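PDB 2JEP: xyloglucanase from Paenibacillus pabuli, which probably hydrolyses the beta-1,4-glucan backbone of xyloglucan, a polysaccharide of plant cell walls, as a family 5 glycoside hydrolase. Local coordinates for residues V126-H131 against D173-E178; K84-P89 against E122-I127; G322-I327 against P358-N363. One frame throughout, in Å; residues are numbered along the deposited sequence. Where two conformers were deposited one is given.

Contact 1 of 3, residues V126-H131 against D173-E178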
ATOM      1  N   VAL A 126       4.714  -8.508  -6.431  1.00  7.38           N
ATOM      2  CA  VAL A 126       3.330  -8.085  -6.518  1.00  7.70           C
ATOM      3  C   VAL A 126       2.721  -8.143  -5.133  1.00  7.09           C
ATOM      4  O   VAL A 126       2.918  -9.140  -4.423  1.00  8.13           O
ATOM      5  CB  VAL A 126       2.519  -9.010  -7.448  1.00  7.32           C
ATOM      6  CG1 VAL A 126       1.082  -8.491  -7.605  1.00  9.48           C
ATOM      7  CG2 VAL A 126       3.199  -9.157  -8.807  1.00 10.08           C
ATOM      8  N   ILE A 127       1.995  -7.082  -4.756  1.00  6.89           N
ATOM      9  CA  ILE A 127       1.265  -7.055  -3.498  1.00  7.05           C
ATOM     10  C   ILE A 127      -0.224  -6.923  -3.831  1.00  6.85           C
ATOM     11  O   ILE A 127      -0.588  -6.043  -4.615  1.00  7.62           O
ATOM     12  CB  ILE A 127       1.680  -5.842  -2.635  1.00  7.16           C
ATOM     13  CG1 ILE A 127       3.185  -5.856  -2.328  1.00  7.86           C
ATOM     14  CG2 ILE A 127       0.816  -5.761  -1.353  1.00  8.47           C
ATOM     15  CD1 ILE A 127       3.720  -4.530  -1.789  1.00  9.06           C
ATOM     16  N   ILE A 128      -1.069  -7.779  -3.255  1.00  6.55           N
ATOM     17  CA  ILE A 128      -2.528  -7.639  -3.359  1.00  7.46           C
ATOM     18  C   ILE A 128      -3.100  -7.481  -1.956  1.00  6.75           C
ATOM     19  O   ILE A 128      -2.604  -8.076  -1.001  1.00  7.57           O
ATOM     20  CB  ILE A 128      -3.222  -8.799  -4.093  1.00  7.42           C
ATOM     21  CG1 ILE A 128      -2.961 -10.148  -3.430  1.00  8.09           C
ATOM     22  CG2 ILE A 128      -2.817  -8.769  -5.543  1.00  8.58           C
ATOM     23  CD1 ILE A 128      -3.708 -11.307  -4.100  1.00  9.59           C
ATOM     24  N   ASN A 129      -4.141  -6.661  -1.819  1.00  7.19           N
ATOM     25  CA  ASN A 129      -4.696  -6.347  -0.503  1.00  6.96           C
ATOM     26  C   ASN A 129      -6.225  -6.446  -0.481  1.00  7.19           C
ATOM     27  O   ASN A 129      -6.836  -6.945  -1.438  1.00  7.66           O
ATOM     28  CB  ASN A 129      -4.202  -4.973  -0.042  1.00  6.79           C
ATOM     29  CG  ASN A 129      -4.843  -3.817  -0.785  1.00  6.57           C
ATOM     30  OD1 ASN A 129      -5.732  -4.023  -1.599  1.00  7.77           O
ATOM     31  ND2 ASN A 129      -4.419  -2.593  -0.472  1.00  9.05           N
ATOM     32  N   ILE A 130      -6.832  -6.027   0.632  1.00  7.37           N
ATOM     33  CA  ILE A 130      -8.267  -5.719   0.699  1.00  6.82           C
ATOM     34  C   ILE A 130      -8.326  -4.236   1.008  1.00  7.06           C
ATOM     35  O   ILE A 130      -7.813  -3.791   2.029  1.00  7.65           O
ATOM     36  CB  ILE A 130      -8.989  -6.555   1.758  1.00  7.44           C
ATOM     37  CG1 ILE A 130      -8.949  -8.038   1.378  1.00  7.99           C
ATOM     38  CG2 ILE A 130     -10.415  -6.024   1.966  1.00  8.67           C
ATOM     39  CD1 ILE A 130      -9.669  -8.964   2.379  1.00  9.00           C
ATOM     40  N   HIS A 131      -8.896  -3.445   0.088  1.00  7.17           N
ATOM     41  CA  HIS A 131      -8.636  -2.001   0.082  1.00  7.40           C
ATOM     42  C   HIS A 131      -9.829  -1.152   0.521  1.00  7.75           C
ATOM     43  O   HIS A 131      -9.895  -0.688   1.683  1.00  9.26           O
ATOM     44  CB  HIS A 131      -8.104  -1.616  -1.309  1.00  7.67           C
ATOM     45  CG  HIS A 131      -7.419  -0.292  -1.366  1.00  7.61           C
ATOM     46  ND1 HIS A 131      -6.046  -0.160  -1.299  1.00  8.42           N
ATOM     47  CD2 HIS A 131      -7.914   0.962  -1.505  1.00  8.61           C
ATOM     48  CE1 HIS A 131      -5.729   1.118  -1.408  1.00  9.31           C
ATOM     49  NE2 HIS A 131      -6.843   1.823  -1.515  1.00  9.32           N
ATOM     50  N   ASP A 173       7.192 -16.605  -3.836  1.00 10.23           N
ATOM     51  CA  ASP A 173       7.344 -15.544  -2.862  1.00 10.40           C
ATOM     52  C   ASP A 173       7.374 -14.150  -3.476  1.00  9.63           C
ATOM     53  O   ASP A 173       7.417 -13.164  -2.725  1.00 10.23           O
ATOM     54  CB  ASP A 173       8.590 -15.722  -2.003  1.00 11.02           C
ATOM     55  CG  ASP A 173       8.455 -16.803  -0.945  1.00 12.97           C
ATOM     56  OD1 ASP A 173       7.384 -17.415  -0.782  1.00 12.69           O
ATOM     57  OD2 ASP A 173       9.472 -17.009  -0.239  1.00 15.73           O
ATOM     58  N   ARG A 174       7.351 -14.039  -4.802  1.00  9.63           N
ATOM     59  CA  ARG A 174       7.166 -12.732  -5.431  0.50  9.40           C
ATOM     60  C   ARG A 174       5.752 -12.185  -5.232  1.00  9.09           C
ATOM     61  O   ARG A 174       5.545 -10.995  -5.414  1.00  9.59           O
ATOM     62  CB  ARG A 174       7.572 -12.724  -6.904  0.50 10.04           C
ATOM     63  CG  ARG A 174       9.098 -12.620  -7.079  0.50 10.16           C
ATOM     64  CD  ARG A 174       9.527 -12.386  -8.529  0.50  9.90           C
ATOM     65  NE  ARG A 174       9.200 -13.531  -9.387  0.50  9.84           N
ATOM     66  CZ  ARG A 174       8.161 -13.613 -10.218  0.50 10.83           C
ATOM     67  NH1 ARG A 174       7.283 -12.625 -10.302  0.50 10.31           N
ATOM     68  NH2 ARG A 174       7.975 -14.718 -10.959  0.50 11.48           N
ATOM     69  N   LEU A 175       4.787 -13.030  -4.860  1.00  8.02           N
ATOM     70  CA  LEU A 175       3.448 -12.555  -4.523  1.00  8.19           C
ATOM     71  C   LEU A 175       3.310 -12.437  -3.000  1.00  7.51           C
ATOM     72  O   LEU A 175       3.488 -13.408  -2.250  1.00  8.03           O
ATOM     73  CB  LEU A 175       2.373 -13.485  -5.094  1.00  8.29           C
ATOM     74  CG  LEU A 175       0.936 -13.053  -4.791  1.00  9.07           C
ATOM     75  CD1 LEU A 175       0.589 -11.667  -5.370  1.00  8.89           C
ATOM     76  CD2 LEU A 175      -0.050 -14.111  -5.310  1.00  8.87           C
ATOM     77  N   ILE A 176       2.993 -11.217  -2.568  1.00  6.67           N
ATOM     78  CA  ILE A 176       2.795 -10.830  -1.186  1.00  6.41           C
ATOM     79  C   ILE A 176       1.333 -10.526  -0.950  1.00  6.68           C
ATOM     80  O   ILE A 176       0.717  -9.848  -1.770  1.00  7.38           O
ATOM     81  CB  ILE A 176       3.635  -9.577  -0.880  1.00  7.51           C
ATOM     82  CG1 ILE A 176       5.133  -9.873  -1.073  1.00  7.96           C
ATOM     83  CG2 ILE A 176       3.345  -9.019   0.540  1.00  7.90           C
ATOM     84  CD1 ILE A 176       5.991  -8.621  -1.178  1.00  9.87           C
ATOM     85  N   PHE A 177       0.771 -11.024   0.147  1.00  7.11           N
ATOM     86  CA  PHE A 177      -0.578 -10.652   0.545  1.00  6.23           C
ATOM     87  C   PHE A 177      -0.486  -9.578   1.635  1.00  6.63           C
ATOM     88  O   PHE A 177       0.281  -9.735   2.588  1.00  7.13           O
ATOM     89  CB  PHE A 177      -1.372 -11.823   1.132  1.00  6.94           C
ATOM     90  CG  PHE A 177      -1.542 -13.032   0.237  1.00  7.87           C
ATOM     91  CD1 PHE A 177      -1.484 -12.966  -1.139  1.00  8.27           C
ATOM     92  CD2 PHE A 177      -1.825 -14.254   0.799  1.00  8.17           C
ATOM     93  CE1 PHE A 177      -1.660 -14.114  -1.908  1.00  8.49           C
ATOM     94  CE2 PHE A 177      -2.028 -15.387   0.037  1.00  9.06           C
ATOM     95  CZ  PHE A 177      -1.926 -15.319  -1.319  1.00  9.18           C
ATOM     96  N   GLU A 178      -1.316  -8.542   1.509  1.00  6.38           N
ATOM     97  CA  GLU A 178      -1.410  -7.428   2.458  1.00  6.49           C
ATOM     98  C   GLU A 178      -2.815  -7.483   3.080  1.00  6.44           C
ATOM     99  O   GLU A 178      -3.828  -7.490   2.378  1.00  6.90           O
ATOM    100  CB  GLU A 178      -1.194  -6.108   1.699  1.00  6.68           C
ATOM    101  CG  GLU A 178      -1.319  -4.868   2.506  1.00  6.11           C
ATOM    102  CD  GLU A 178      -1.172  -3.610   1.683  1.00  7.25           C
ATOM    103  OE1 GLU A 178      -1.136  -3.703   0.446  1.00  8.45           O
ATOM    104  OE2 GLU A 178      -1.075  -2.514   2.282  1.00  7.22           O
TER
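Asn129 and Glu178 run alongside each other in the same direction, with Glu178 OE1 3.4 Å from Asn129 CB and the amide and carboxylate planes turned 48° apart. Glu178 CG stands anti to the backbone N (chi1 177°) and the chain beyond it is extended, which also carries OE1 across to Ile127 CG2, again at 3.4 Å. On the Ile127 and Ile176 face of the sheet, Ile127 CG1 rests 4.0 Å from Ile176 CB. Apolar contacts fill the other face: Ile128 CG1 reaches Phe177 CD1 at 3.9 Å, and Val126 CB meets Leu175 CD1 at the same distance. Between the two faces runs a parallel ladder joining neighbouring strands of the (beta/alpha)8 barrel. Its rungs go from Val126 N to Arg174 O, then from Ile176 N to Val126 O at 2.8 Å, from Ile128 N to Ile176 O, and from Glu178 N to Ile128 O. Further out, Arg87 forms a salt bridge with Glu178 OE1, pinning the buried carboxylate. Asn129 is fixed at both ends of its amide: OD1 accepts from Val90 N, while ND2 donates to His131 ND1 at 3.0 Å, close to the imidazole plane. Helix 150-167 covers the Ile128 and Phe177 face.

Contact 2 of 3, residues K84-P89 against E122-I127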
ATOM      1  N   LYS A  84      10.425  -2.392  -9.593  1.00  8.39           N
ATOM      2  CA  LYS A  84      10.586  -3.828  -9.423  1.00  9.23           C
ATOM      3  C   LYS A  84       9.430  -4.495  -8.669  1.00  8.09           C
ATOM      4  O   LYS A  84       9.367  -5.727  -8.611  1.00  8.55           O
ATOM      5  CB  LYS A  84      11.910  -4.123  -8.725  1.00  9.55           C
ATOM      6  CG  LYS A  84      13.124  -3.965  -9.658  1.00 12.05           C
ATOM      7  CD  LYS A  84      14.418  -4.244  -8.902  1.00 14.78           C
ATOM      8  CE  LYS A  84      15.581  -4.389  -9.888  1.00 20.58           C
ATOM      9  NZ  LYS A  84      15.969  -3.069 -10.449  1.00 25.91           N
ATOM     10  N   SER A  85       8.509  -3.696  -8.128  1.00  7.52           N
ATOM     11  CA  SER A  85       7.359  -4.196  -7.397  1.00  7.49           C
ATOM     12  C   SER A  85       6.126  -3.405  -7.824  1.00  6.63           C
ATOM     13  O   SER A  85       6.197  -2.202  -8.050  1.00  7.60           O
ATOM     14  CB  SER A  85       7.533  -4.010  -5.898  1.00  8.15           C
ATOM     15  OG  SER A  85       8.664  -4.690  -5.424  1.00  9.38           O
ATOM     16  N   ILE A  86       4.995  -4.095  -7.907  1.00  6.85           N
ATOM     17  CA  ILE A  86       3.707  -3.494  -8.204  1.00  7.73           C
ATOM     18  C   ILE A  86       2.755  -3.793  -7.051  1.00  6.72           C
ATOM     19  O   ILE A  86       2.556  -4.964  -6.723  1.00  7.38           O
ATOM     20  CB  ILE A  86       3.082  -4.088  -9.499  1.00  7.87           C
ATOM     21  CG1 ILE A  86       4.083  -4.061 -10.656  1.00  9.66           C
ATOM     22  CG2 ILE A  86       1.759  -3.364  -9.808  1.00  8.21           C
ATOM     23  CD1 ILE A  86       4.389  -2.674 -11.139  1.00 10.69           C
ATOM     24  N   ARG A  87       2.177  -2.747  -6.450  1.00  6.46           N
ATOM     25  CA  ARG A  87       1.114  -2.915  -5.472  1.00  6.25           C
ATOM     26  C   ARG A  87      -0.209  -2.746  -6.174  1.00  6.41           C
ATOM     27  O   ARG A  87      -0.404  -1.771  -6.910  1.00  7.31           O
ATOM     28  CB  ARG A  87       1.252  -1.932  -4.317  1.00  6.11           C
ATOM     29  CG  ARG A  87       0.126  -2.022  -3.266  1.00  6.08           C
ATOM     30  CD  ARG A  87       0.535  -1.337  -1.994  1.00  6.53           C
ATOM     31  NE  ARG A  87      -0.482  -1.356  -0.950  1.00  6.60           N
ATOM     32  CZ  ARG A  87      -1.349  -0.370  -0.677  1.00  5.44           C
ATOM     33  NH1 ARG A  87      -1.465   0.686  -1.476  1.00  6.68           N
ATOM     34  NH2 ARG A  87      -2.116  -0.464   0.425  1.00  6.16           N
ATOM     35  N   ILE A  88      -1.118  -3.694  -5.946  1.00  6.35           N
ATOM     36  CA  ILE A  88      -2.408  -3.753  -6.609  1.00  7.01           C
ATOM     37  C   ILE A  88      -3.499  -3.631  -5.547  1.00  6.64           C
ATOM     38  O   ILE A  88      -3.901  -4.614  -4.921  1.00  7.05           O
ATOM     39  CB  ILE A  88      -2.604  -5.047  -7.434  1.00  6.84           C
ATOM     40  CG1 ILE A  88      -1.461  -5.238  -8.450  1.00  8.20           C
ATOM     41  CG2 ILE A  88      -3.976  -5.062  -8.101  1.00  7.88           C
ATOM     42  CD1 ILE A  88      -1.544  -6.543  -9.222  1.00  9.19           C
ATOM     43  N   PRO A  89      -4.005  -2.404  -5.349  1.00  6.07           N
ATOM     44  CA  PRO A  89      -5.199  -2.238  -4.514  1.00  6.67           C
ATOM     45  C   PRO A  89      -6.372  -3.061  -5.088  1.00  6.45           C
ATOM     46  O   PRO A  89      -6.597  -3.006  -6.292  1.00  6.84           O
ATOM     47  CB  PRO A  89      -5.470  -0.743  -4.624  1.00  7.01           C
ATOM     48  CG  PRO A  89      -4.135  -0.128  -4.888  1.00  6.79           C
ATOM     49  CD  PRO A  89      -3.487  -1.106  -5.818  1.00  6.69           C
ATOM     50  N   GLU A 122       6.011 -11.029 -15.489  1.00 10.82           N
ATOM     51  CA  GLU A 122       7.128 -10.169 -15.855  1.00 11.94           C
ATOM     52  C   GLU A 122       8.238 -10.157 -14.810  1.00 10.92           C
ATOM     53  O   GLU A 122       9.178  -9.382 -14.908  1.00 12.17           O
ATOM     54  CB  GLU A 122       6.638  -8.745 -16.109  1.00 12.38           C
ATOM     55  CG  GLU A 122       5.820  -8.584 -17.355  1.00 15.54           C
ATOM     56  CD  GLU A 122       6.639  -8.800 -18.617  1.00 19.60           C
ATOM     57  OE1 GLU A 122       7.793  -8.337 -18.631  1.00 19.50           O
ATOM     58  OE2 GLU A 122       6.135  -9.428 -19.580  1.00 24.86           O
ATOM     59  N   GLY A 123       8.168 -11.050 -13.838  1.00 10.59           N
ATOM     60  CA  GLY A 123       9.268 -11.171 -12.888  1.00 10.28           C
ATOM     61  C   GLY A 123       9.200 -10.170 -11.747  1.00 10.28           C
ATOM     62  O   GLY A 123      10.141 -10.069 -10.964  1.00 11.49           O
ATOM     63  N   LEU A 124       8.093  -9.431 -11.645  1.00  9.62           N
ATOM     64  CA  LEU A 124       7.972  -8.383 -10.628  1.00  8.90           C
ATOM     65  C   LEU A 124       7.456  -8.961  -9.316  1.00  8.71           C
ATOM     66  O   LEU A 124       6.781  -9.981  -9.311  1.00  9.47           O
ATOM     67  CB  LEU A 124       6.995  -7.321 -11.131  1.00  9.20           C
ATOM     68  CG  LEU A 124       7.435  -6.618 -12.415  1.00  8.40           C
ATOM     69  CD1 LEU A 124       6.294  -5.804 -12.991  1.00 10.10           C
ATOM     70  CD2 LEU A 124       8.665  -5.723 -12.200  1.00 12.81           C
ATOM     71  N   TYR A 125       7.763  -8.288  -8.211  1.00  8.16           N
ATOM     72  CA  TYR A 125       7.071  -8.526  -6.960  1.00  8.36           C
ATOM     73  C   TYR A 125       5.684  -7.890  -7.081  1.00  7.98           C
ATOM     74  O   TYR A 125       5.519  -6.854  -7.745  1.00  8.46           O
ATOM     75  CB  TYR A 125       7.832  -7.901  -5.791  1.00  8.90           C
ATOM     76  CG  TYR A 125       8.952  -8.782  -5.297  1.00  9.43           C
ATOM     77  CD1 TYR A 125      10.206  -8.774  -5.906  1.00 10.82           C
ATOM     78  CD2 TYR A 125       8.755  -9.644  -4.237  1.00  9.76           C
ATOM     79  CE1 TYR A 125      11.216  -9.629  -5.472  1.00 12.73           C
ATOM     80  CE2 TYR A 125       9.757 -10.473  -3.791  1.00 12.37           C
ATOM     81  CZ  TYR A 125      10.972 -10.466  -4.402  1.00 11.86           C
ATOM     82  OH  TYR A 125      11.971 -11.319  -3.918  1.00 15.41           O
ATOM     83  N   VAL A 126       4.714  -8.508  -6.431  1.00  7.38           N
ATOM     84  CA  VAL A 126       3.330  -8.085  -6.518  1.00  7.70           C
ATOM     85  C   VAL A 126       2.721  -8.143  -5.133  1.00  7.09           C
ATOM     86  O   VAL A 126       2.918  -9.140  -4.423  1.00  8.13           O
ATOM     87  CB  VAL A 126       2.519  -9.010  -7.448  1.00  7.32           C
ATOM     88  CG1 VAL A 126       1.082  -8.491  -7.605  1.00  9.48           C
ATOM     89  CG2 VAL A 126       3.199  -9.157  -8.807  1.00 10.08           C
ATOM     90  N   ILE A 127       1.995  -7.082  -4.756  1.00  6.89           N
ATOM     91  CA  ILE A 127       1.265  -7.055  -3.498  1.00  7.05           C
ATOM     92  C   ILE A 127      -0.224  -6.923  -3.831  1.00  6.85           C
ATOM     93  O   ILE A 127      -0.588  -6.043  -4.615  1.00  7.62           O
ATOM     94  CB  ILE A 127       1.680  -5.842  -2.635  1.00  7.16           C
ATOM     95  CG1 ILE A 127       3.185  -5.856  -2.328  1.00  7.86           C
ATOM     96  CG2 ILE A 127       0.816  -5.761  -1.353  1.00  8.47           C
ATOM     97  CD1 ILE A 127       3.720  -4.530  -1.789  1.00  9.06           C
TER
HETATM   98  O   HOH W   1      11.288  -7.481  -9.751  1.00 15.85           O
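Leu124 leans over the start of strand 85-88, and its branches part to meet different groups. CB lies 3.8 Å from Lys84 O. With CG anti to the carbonyl carbon (chi1 -62°) and chi2 at 168°, CD2 stays by that same peptide, whereas CD1 runs out to Ile86 CG1 at 3.7 Å and crosses that side chain obliquely. Helix 72-80 packs on Leu124 through Ile75 and Lys79. An alanine here would probably open a gap beside Ile86 CG1, Ile75 and Lys79, where the leucine branches now pack. Further along the same face, Ile88 CD1 touches Val126 CG1 at 3.6 Å. On the reverse face Ser85 OG lies 3.3 Å from Tyr125 CB and bonds to Met42 O, while the aliphatic part of Arg87 passes Ile127, CG to CB 4.2 Å. Four backbone bonds join the strands, from Tyr125 N to Lys84 O, Ile86 N to Tyr125 O, Ile127 N to Ile86 O and Ile88 N to Ile127 O. One water donates to both Lys84 O and Gly123 O; Gly123, at positive phi (84°), is the C-prime residue of the Schellman motif ending helix 106-120. Strand, helix and parallel strand together make a beta-alpha-beta unit, the repeating element of the TIM barrel.

Contact 3 of 3, residues G322-I327 against P358-N363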
ATOM      1  N   GLY A 322       4.034   1.612   1.682  1.00  6.08           N
ATOM      2  CA  GLY A 322       3.220   1.132   0.579  1.00  6.23           C
ATOM      3  C   GLY A 322       2.604   2.171  -0.311  1.00  6.44           C
ATOM      4  O   GLY A 322       2.127   1.837  -1.385  1.00  6.26           O
ATOM      5  N   GLU A 323       2.591   3.421   0.158  1.00  6.45           N
ATOM      6  CA  GLU A 323       2.159   4.574  -0.651  1.00  6.08           C
ATOM      7  C   GLU A 323       2.930   5.795  -0.202  1.00  6.20           C
ATOM      8  O   GLU A 323       3.104   6.021   0.992  1.00  6.46           O
ATOM      9  CB  GLU A 323       0.673   4.895  -0.435  1.00  6.18           C
ATOM     10  CG  GLU A 323      -0.285   3.771  -0.765  1.00  5.96           C
ATOM     11  CD  GLU A 323      -1.743   4.093  -0.531  1.00  6.74           C
ATOM     12  OE1 GLU A 323      -2.062   5.288  -0.360  1.00  7.20           O
ATOM     13  OE2 GLU A 323      -2.555   3.135  -0.547  1.00  6.99           O
ATOM     14  N   PHE A 324       3.363   6.593  -1.180  1.00  5.88           N
ATOM     15  CA  PHE A 324       3.847   7.937  -0.931  1.00  6.23           C
ATOM     16  C   PHE A 324       3.697   8.709  -2.251  1.00  6.05           C
ATOM     17  O   PHE A 324       3.641   8.110  -3.325  1.00  6.70           O
ATOM     18  CB  PHE A 324       5.312   7.964  -0.473  1.00  7.52           C
ATOM     19  CG  PHE A 324       6.301   7.671  -1.574  1.00  7.11           C
ATOM     20  CD1 PHE A 324       6.634   6.384  -1.884  1.00  7.17           C
ATOM     21  CD2 PHE A 324       6.926   8.693  -2.268  1.00  7.55           C
ATOM     22  CE1 PHE A 324       7.518   6.116  -2.913  1.00  7.32           C
ATOM     23  CE2 PHE A 324       7.810   8.419  -3.275  1.00  7.13           C
ATOM     24  CZ  PHE A 324       8.108   7.146  -3.611  1.00  8.04           C
ATOM     25  N   GLY A 325       3.720  10.037  -2.179  1.00  6.55           N
ATOM     26  CA  GLY A 325       3.676  10.867  -3.368  1.00  6.90           C
ATOM     27  C   GLY A 325       3.089  12.228  -3.081  1.00  5.95           C
ATOM     28  O   GLY A 325       2.632  12.515  -1.956  1.00  7.03           O
ATOM     29  N   SER A 326       3.063  13.069  -4.117  1.00  6.60           N
ATOM     30  CA  SER A 326       2.528  14.415  -4.013  1.00  6.55           C
ATOM     31  C   SER A 326       1.707  14.781  -5.239  1.00  6.43           C
ATOM     32  O   SER A 326       2.045  14.392  -6.370  1.00  6.86           O
ATOM     33  CB  SER A 326       3.636  15.429  -3.743  1.00  6.70           C
ATOM     34  OG  SER A 326       4.609  15.442  -4.765  1.00  7.67           O
ATOM     35  N   ILE A 327       0.634  15.519  -5.004  1.00  6.30           N
ATOM     36  CA  ILE A 327      -0.281  15.848  -6.081  1.00  7.48           C
ATOM     37  C   ILE A 327       0.211  16.995  -6.965  1.00  7.15           C
ATOM     38  O   ILE A 327       0.927  17.910  -6.519  1.00  7.56           O
ATOM     39  CB  ILE A 327      -1.698  16.184  -5.557  1.00  7.25           C
ATOM     40  CG1 ILE A 327      -1.735  17.444  -4.657  1.00  7.50           C
ATOM     41  CG2 ILE A 327      -2.286  14.953  -4.882  1.00  7.73           C
ATOM     42  CD1 ILE A 327      -3.103  17.868  -4.293  1.00  9.16           C
ATOM     43  N   PRO A 358      10.109   1.641  -0.765  1.00  7.00           N
ATOM     44  CA  PRO A 358       9.235   2.764  -1.092  1.00  7.49           C
ATOM     45  C   PRO A 358       8.346   2.421  -2.285  1.00  7.01           C
ATOM     46  O   PRO A 358       8.862   2.009  -3.321  1.00  8.19           O
ATOM     47  CB  PRO A 358      10.225   3.859  -1.454  1.00  7.96           C
ATOM     48  CG  PRO A 358      11.400   3.135  -2.066  1.00  8.34           C
ATOM     49  CD  PRO A 358      11.400   1.725  -1.481  1.00  7.83           C
ATOM     50  N   VAL A 359       7.031   2.569  -2.128  1.00  6.70           N
ATOM     51  CA  VAL A 359       6.076   2.261  -3.184  1.00  6.65           C
ATOM     52  C   VAL A 359       5.251   3.505  -3.550  1.00  6.94           C
ATOM     53  O   VAL A 359       4.481   3.998  -2.747  1.00  7.32           O
ATOM     54  CB  VAL A 359       5.135   1.099  -2.763  1.00  6.87           C
ATOM     55  CG1 VAL A 359       4.274   0.639  -3.933  1.00  7.77           C
ATOM     56  CG2 VAL A 359       5.949  -0.090  -2.174  1.00  7.99           C
ATOM     57  N   TYR A 360       5.471   4.036  -4.760  1.00  6.63           N
ATOM     58  CA  TYR A 360       4.871   5.287  -5.194  1.00  6.63           C
ATOM     59  C   TYR A 360       3.374   5.132  -5.462  1.00  6.53           C
ATOM     60  O   TYR A 360       2.945   4.151  -6.056  1.00  6.52           O
ATOM     61  CB  TYR A 360       5.598   5.773  -6.478  1.00  6.07           C
ATOM     62  CG  TYR A 360       5.038   7.063  -6.984  1.00  6.31           C
ATOM     63  CD1 TYR A 360       5.411   8.276  -6.407  1.00  6.64           C
ATOM     64  CD2 TYR A 360       4.054   7.075  -7.969  1.00  5.77           C
ATOM     65  CE1 TYR A 360       4.829   9.462  -6.812  1.00  6.76           C
ATOM     66  CE2 TYR A 360       3.478   8.241  -8.380  1.00  6.62           C
ATOM     67  CZ  TYR A 360       3.853   9.432  -7.799  1.00  6.31           C
ATOM     68  OH  TYR A 360       3.230  10.607  -8.171  1.00  7.44           O
ATOM     69  N   TRP A 361       2.596   6.143  -5.051  1.00  6.46           N
ATOM     70  CA  TRP A 361       1.162   6.159  -5.285  1.00  6.55           C
ATOM     71  C   TRP A 361       0.853   6.841  -6.620  1.00  6.41           C
ATOM     72  O   TRP A 361       0.965   8.042  -6.736  1.00  7.11           O
ATOM     73  CB  TRP A 361       0.397   6.873  -4.155  1.00  6.25           C
ATOM     74  CG  TRP A 361      -1.057   6.915  -4.455  1.00  6.05           C
ATOM     75  CD1 TRP A 361      -1.782   7.989  -4.848  1.00  7.01           C
ATOM     76  CD2 TRP A 361      -1.952   5.791  -4.509  1.00  6.06           C
ATOM     77  NE1 TRP A 361      -3.084   7.622  -5.134  1.00  7.55           N
ATOM     78  CE2 TRP A 361      -3.207   6.266  -4.942  1.00  6.93           C
ATOM     79  CE3 TRP A 361      -1.819   4.440  -4.206  1.00  6.42           C
ATOM     80  CZ2 TRP A 361      -4.306   5.429  -5.077  1.00  7.17           C
ATOM     81  CZ3 TRP A 361      -2.915   3.613  -4.343  1.00  7.15           C
ATOM     82  CH2 TRP A 361      -4.135   4.103  -4.787  1.00  7.33           C
ATOM     83  N   ASP A 362       0.420   6.051  -7.609  1.00  6.34           N
ATOM     84  CA  ASP A 362       0.061   6.532  -8.936  1.00  6.88           C
ATOM     85  C   ASP A 362      -1.400   6.192  -9.145  1.00  6.99           C
ATOM     86  O   ASP A 362      -1.767   5.019  -9.156  1.00  7.10           O
ATOM     87  CB  ASP A 362       0.922   5.812  -9.970  1.00  7.05           C
ATOM     88  CG  ASP A 362       0.779   6.372 -11.374  1.00  7.29           C
ATOM     89  OD1 ASP A 362      -0.379   6.555 -11.813  1.00  7.16           O
ATOM     90  OD2 ASP A 362       1.831   6.598 -12.039  1.00  7.44           O
ATOM     91  N   ASN A 363      -2.243   7.213  -9.309  1.00  6.86           N
ATOM     92  CA  ASN A 363      -3.666   7.021  -9.485  1.00  7.50           C
ATOM     93  C   ASN A 363      -4.158   7.152 -10.927  1.00  7.19           C
ATOM     94  O   ASN A 363      -5.349   7.081 -11.176  1.00  7.91           O
ATOM     95  CB  ASN A 363      -4.459   7.935  -8.561  1.00  7.45           C
ATOM     96  CG  ASN A 363      -4.415   9.386  -8.964  1.00  8.05           C
ATOM     97  OD1 ASN A 363      -3.627   9.788  -9.828  1.00  7.86           O
ATOM     98  ND2 ASN A 363      -5.309  10.190  -8.368  1.00  9.26           N
TER
HETATM   99  O   HOH W   2       4.282  12.862  -7.020  1.00  8.01           O
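Phe324 and Tyr360 form a T-shaped pair: the tyrosine edge points at the phenylalanine face, ring centres 5.6 Å apart and planes at 86°. Phe324 CG sits between its backbone N and carbonyl carbon (chi1 73°), which brings CE2 within 3.9 Å of Tyr360 CD1 and CE1 within 3.8 Å of Pro358 CB. Among the hydrogen bonds, Trp361 N to Phe324 O is firm at 2.8 Å, but Phe324 N to Val359 O is weak; strand 322-324, itself weakly bonded, crosses strand 358-362 at 62°. A water accepts from Ser326 N and donates to Tyr360 OH, which also bonds to Phe371 O. At Gly325 the backbone angles alone call for glycine, and a CB would also come tight against Tyr360 CE1. The Glu323 carboxylate runs alongside the Trp361 indole, OE1 3.9 Å above its plane, over its outer part. Arg87 holds OE2 by a salt bridge and Tyr266 OH is bonded to OE1. In family 5 the nucleophile is a glutamate at the end of the seventh barrel strand, and the place of Glu323 is consistent with that. Gripped at both oxygens and flanked by an indole, the carboxylate is probably held in one fixed orientation at the barrel mouth.

Overall arrangement
All three contacts belong to one closed eight-stranded parallel barrel. Contacts 1 and 2 are adjacent, their centres 8 Å apart, and share Val126 and Ile127 on strand 125-128; contact 3 joins the seventh and eighth strands, its centre 14 Å from that of contact 2 and 16 Å from that of contact 1. Arg87 of contact 2 ties them together: its NE lies 2.8 Å from Glu178 OE1 of contact 1, and its NH1 2.8 Å from Glu323 OE2 of contact 3. Pro89 CG also meets Trp361 CZ3 at 4.0 Å. A calcium ion about 5 Å from the Glu323 side chain and an ethanediol, probably from the crystallisation liquor, about 3 Å from that of Trp361 lie near the probable active site.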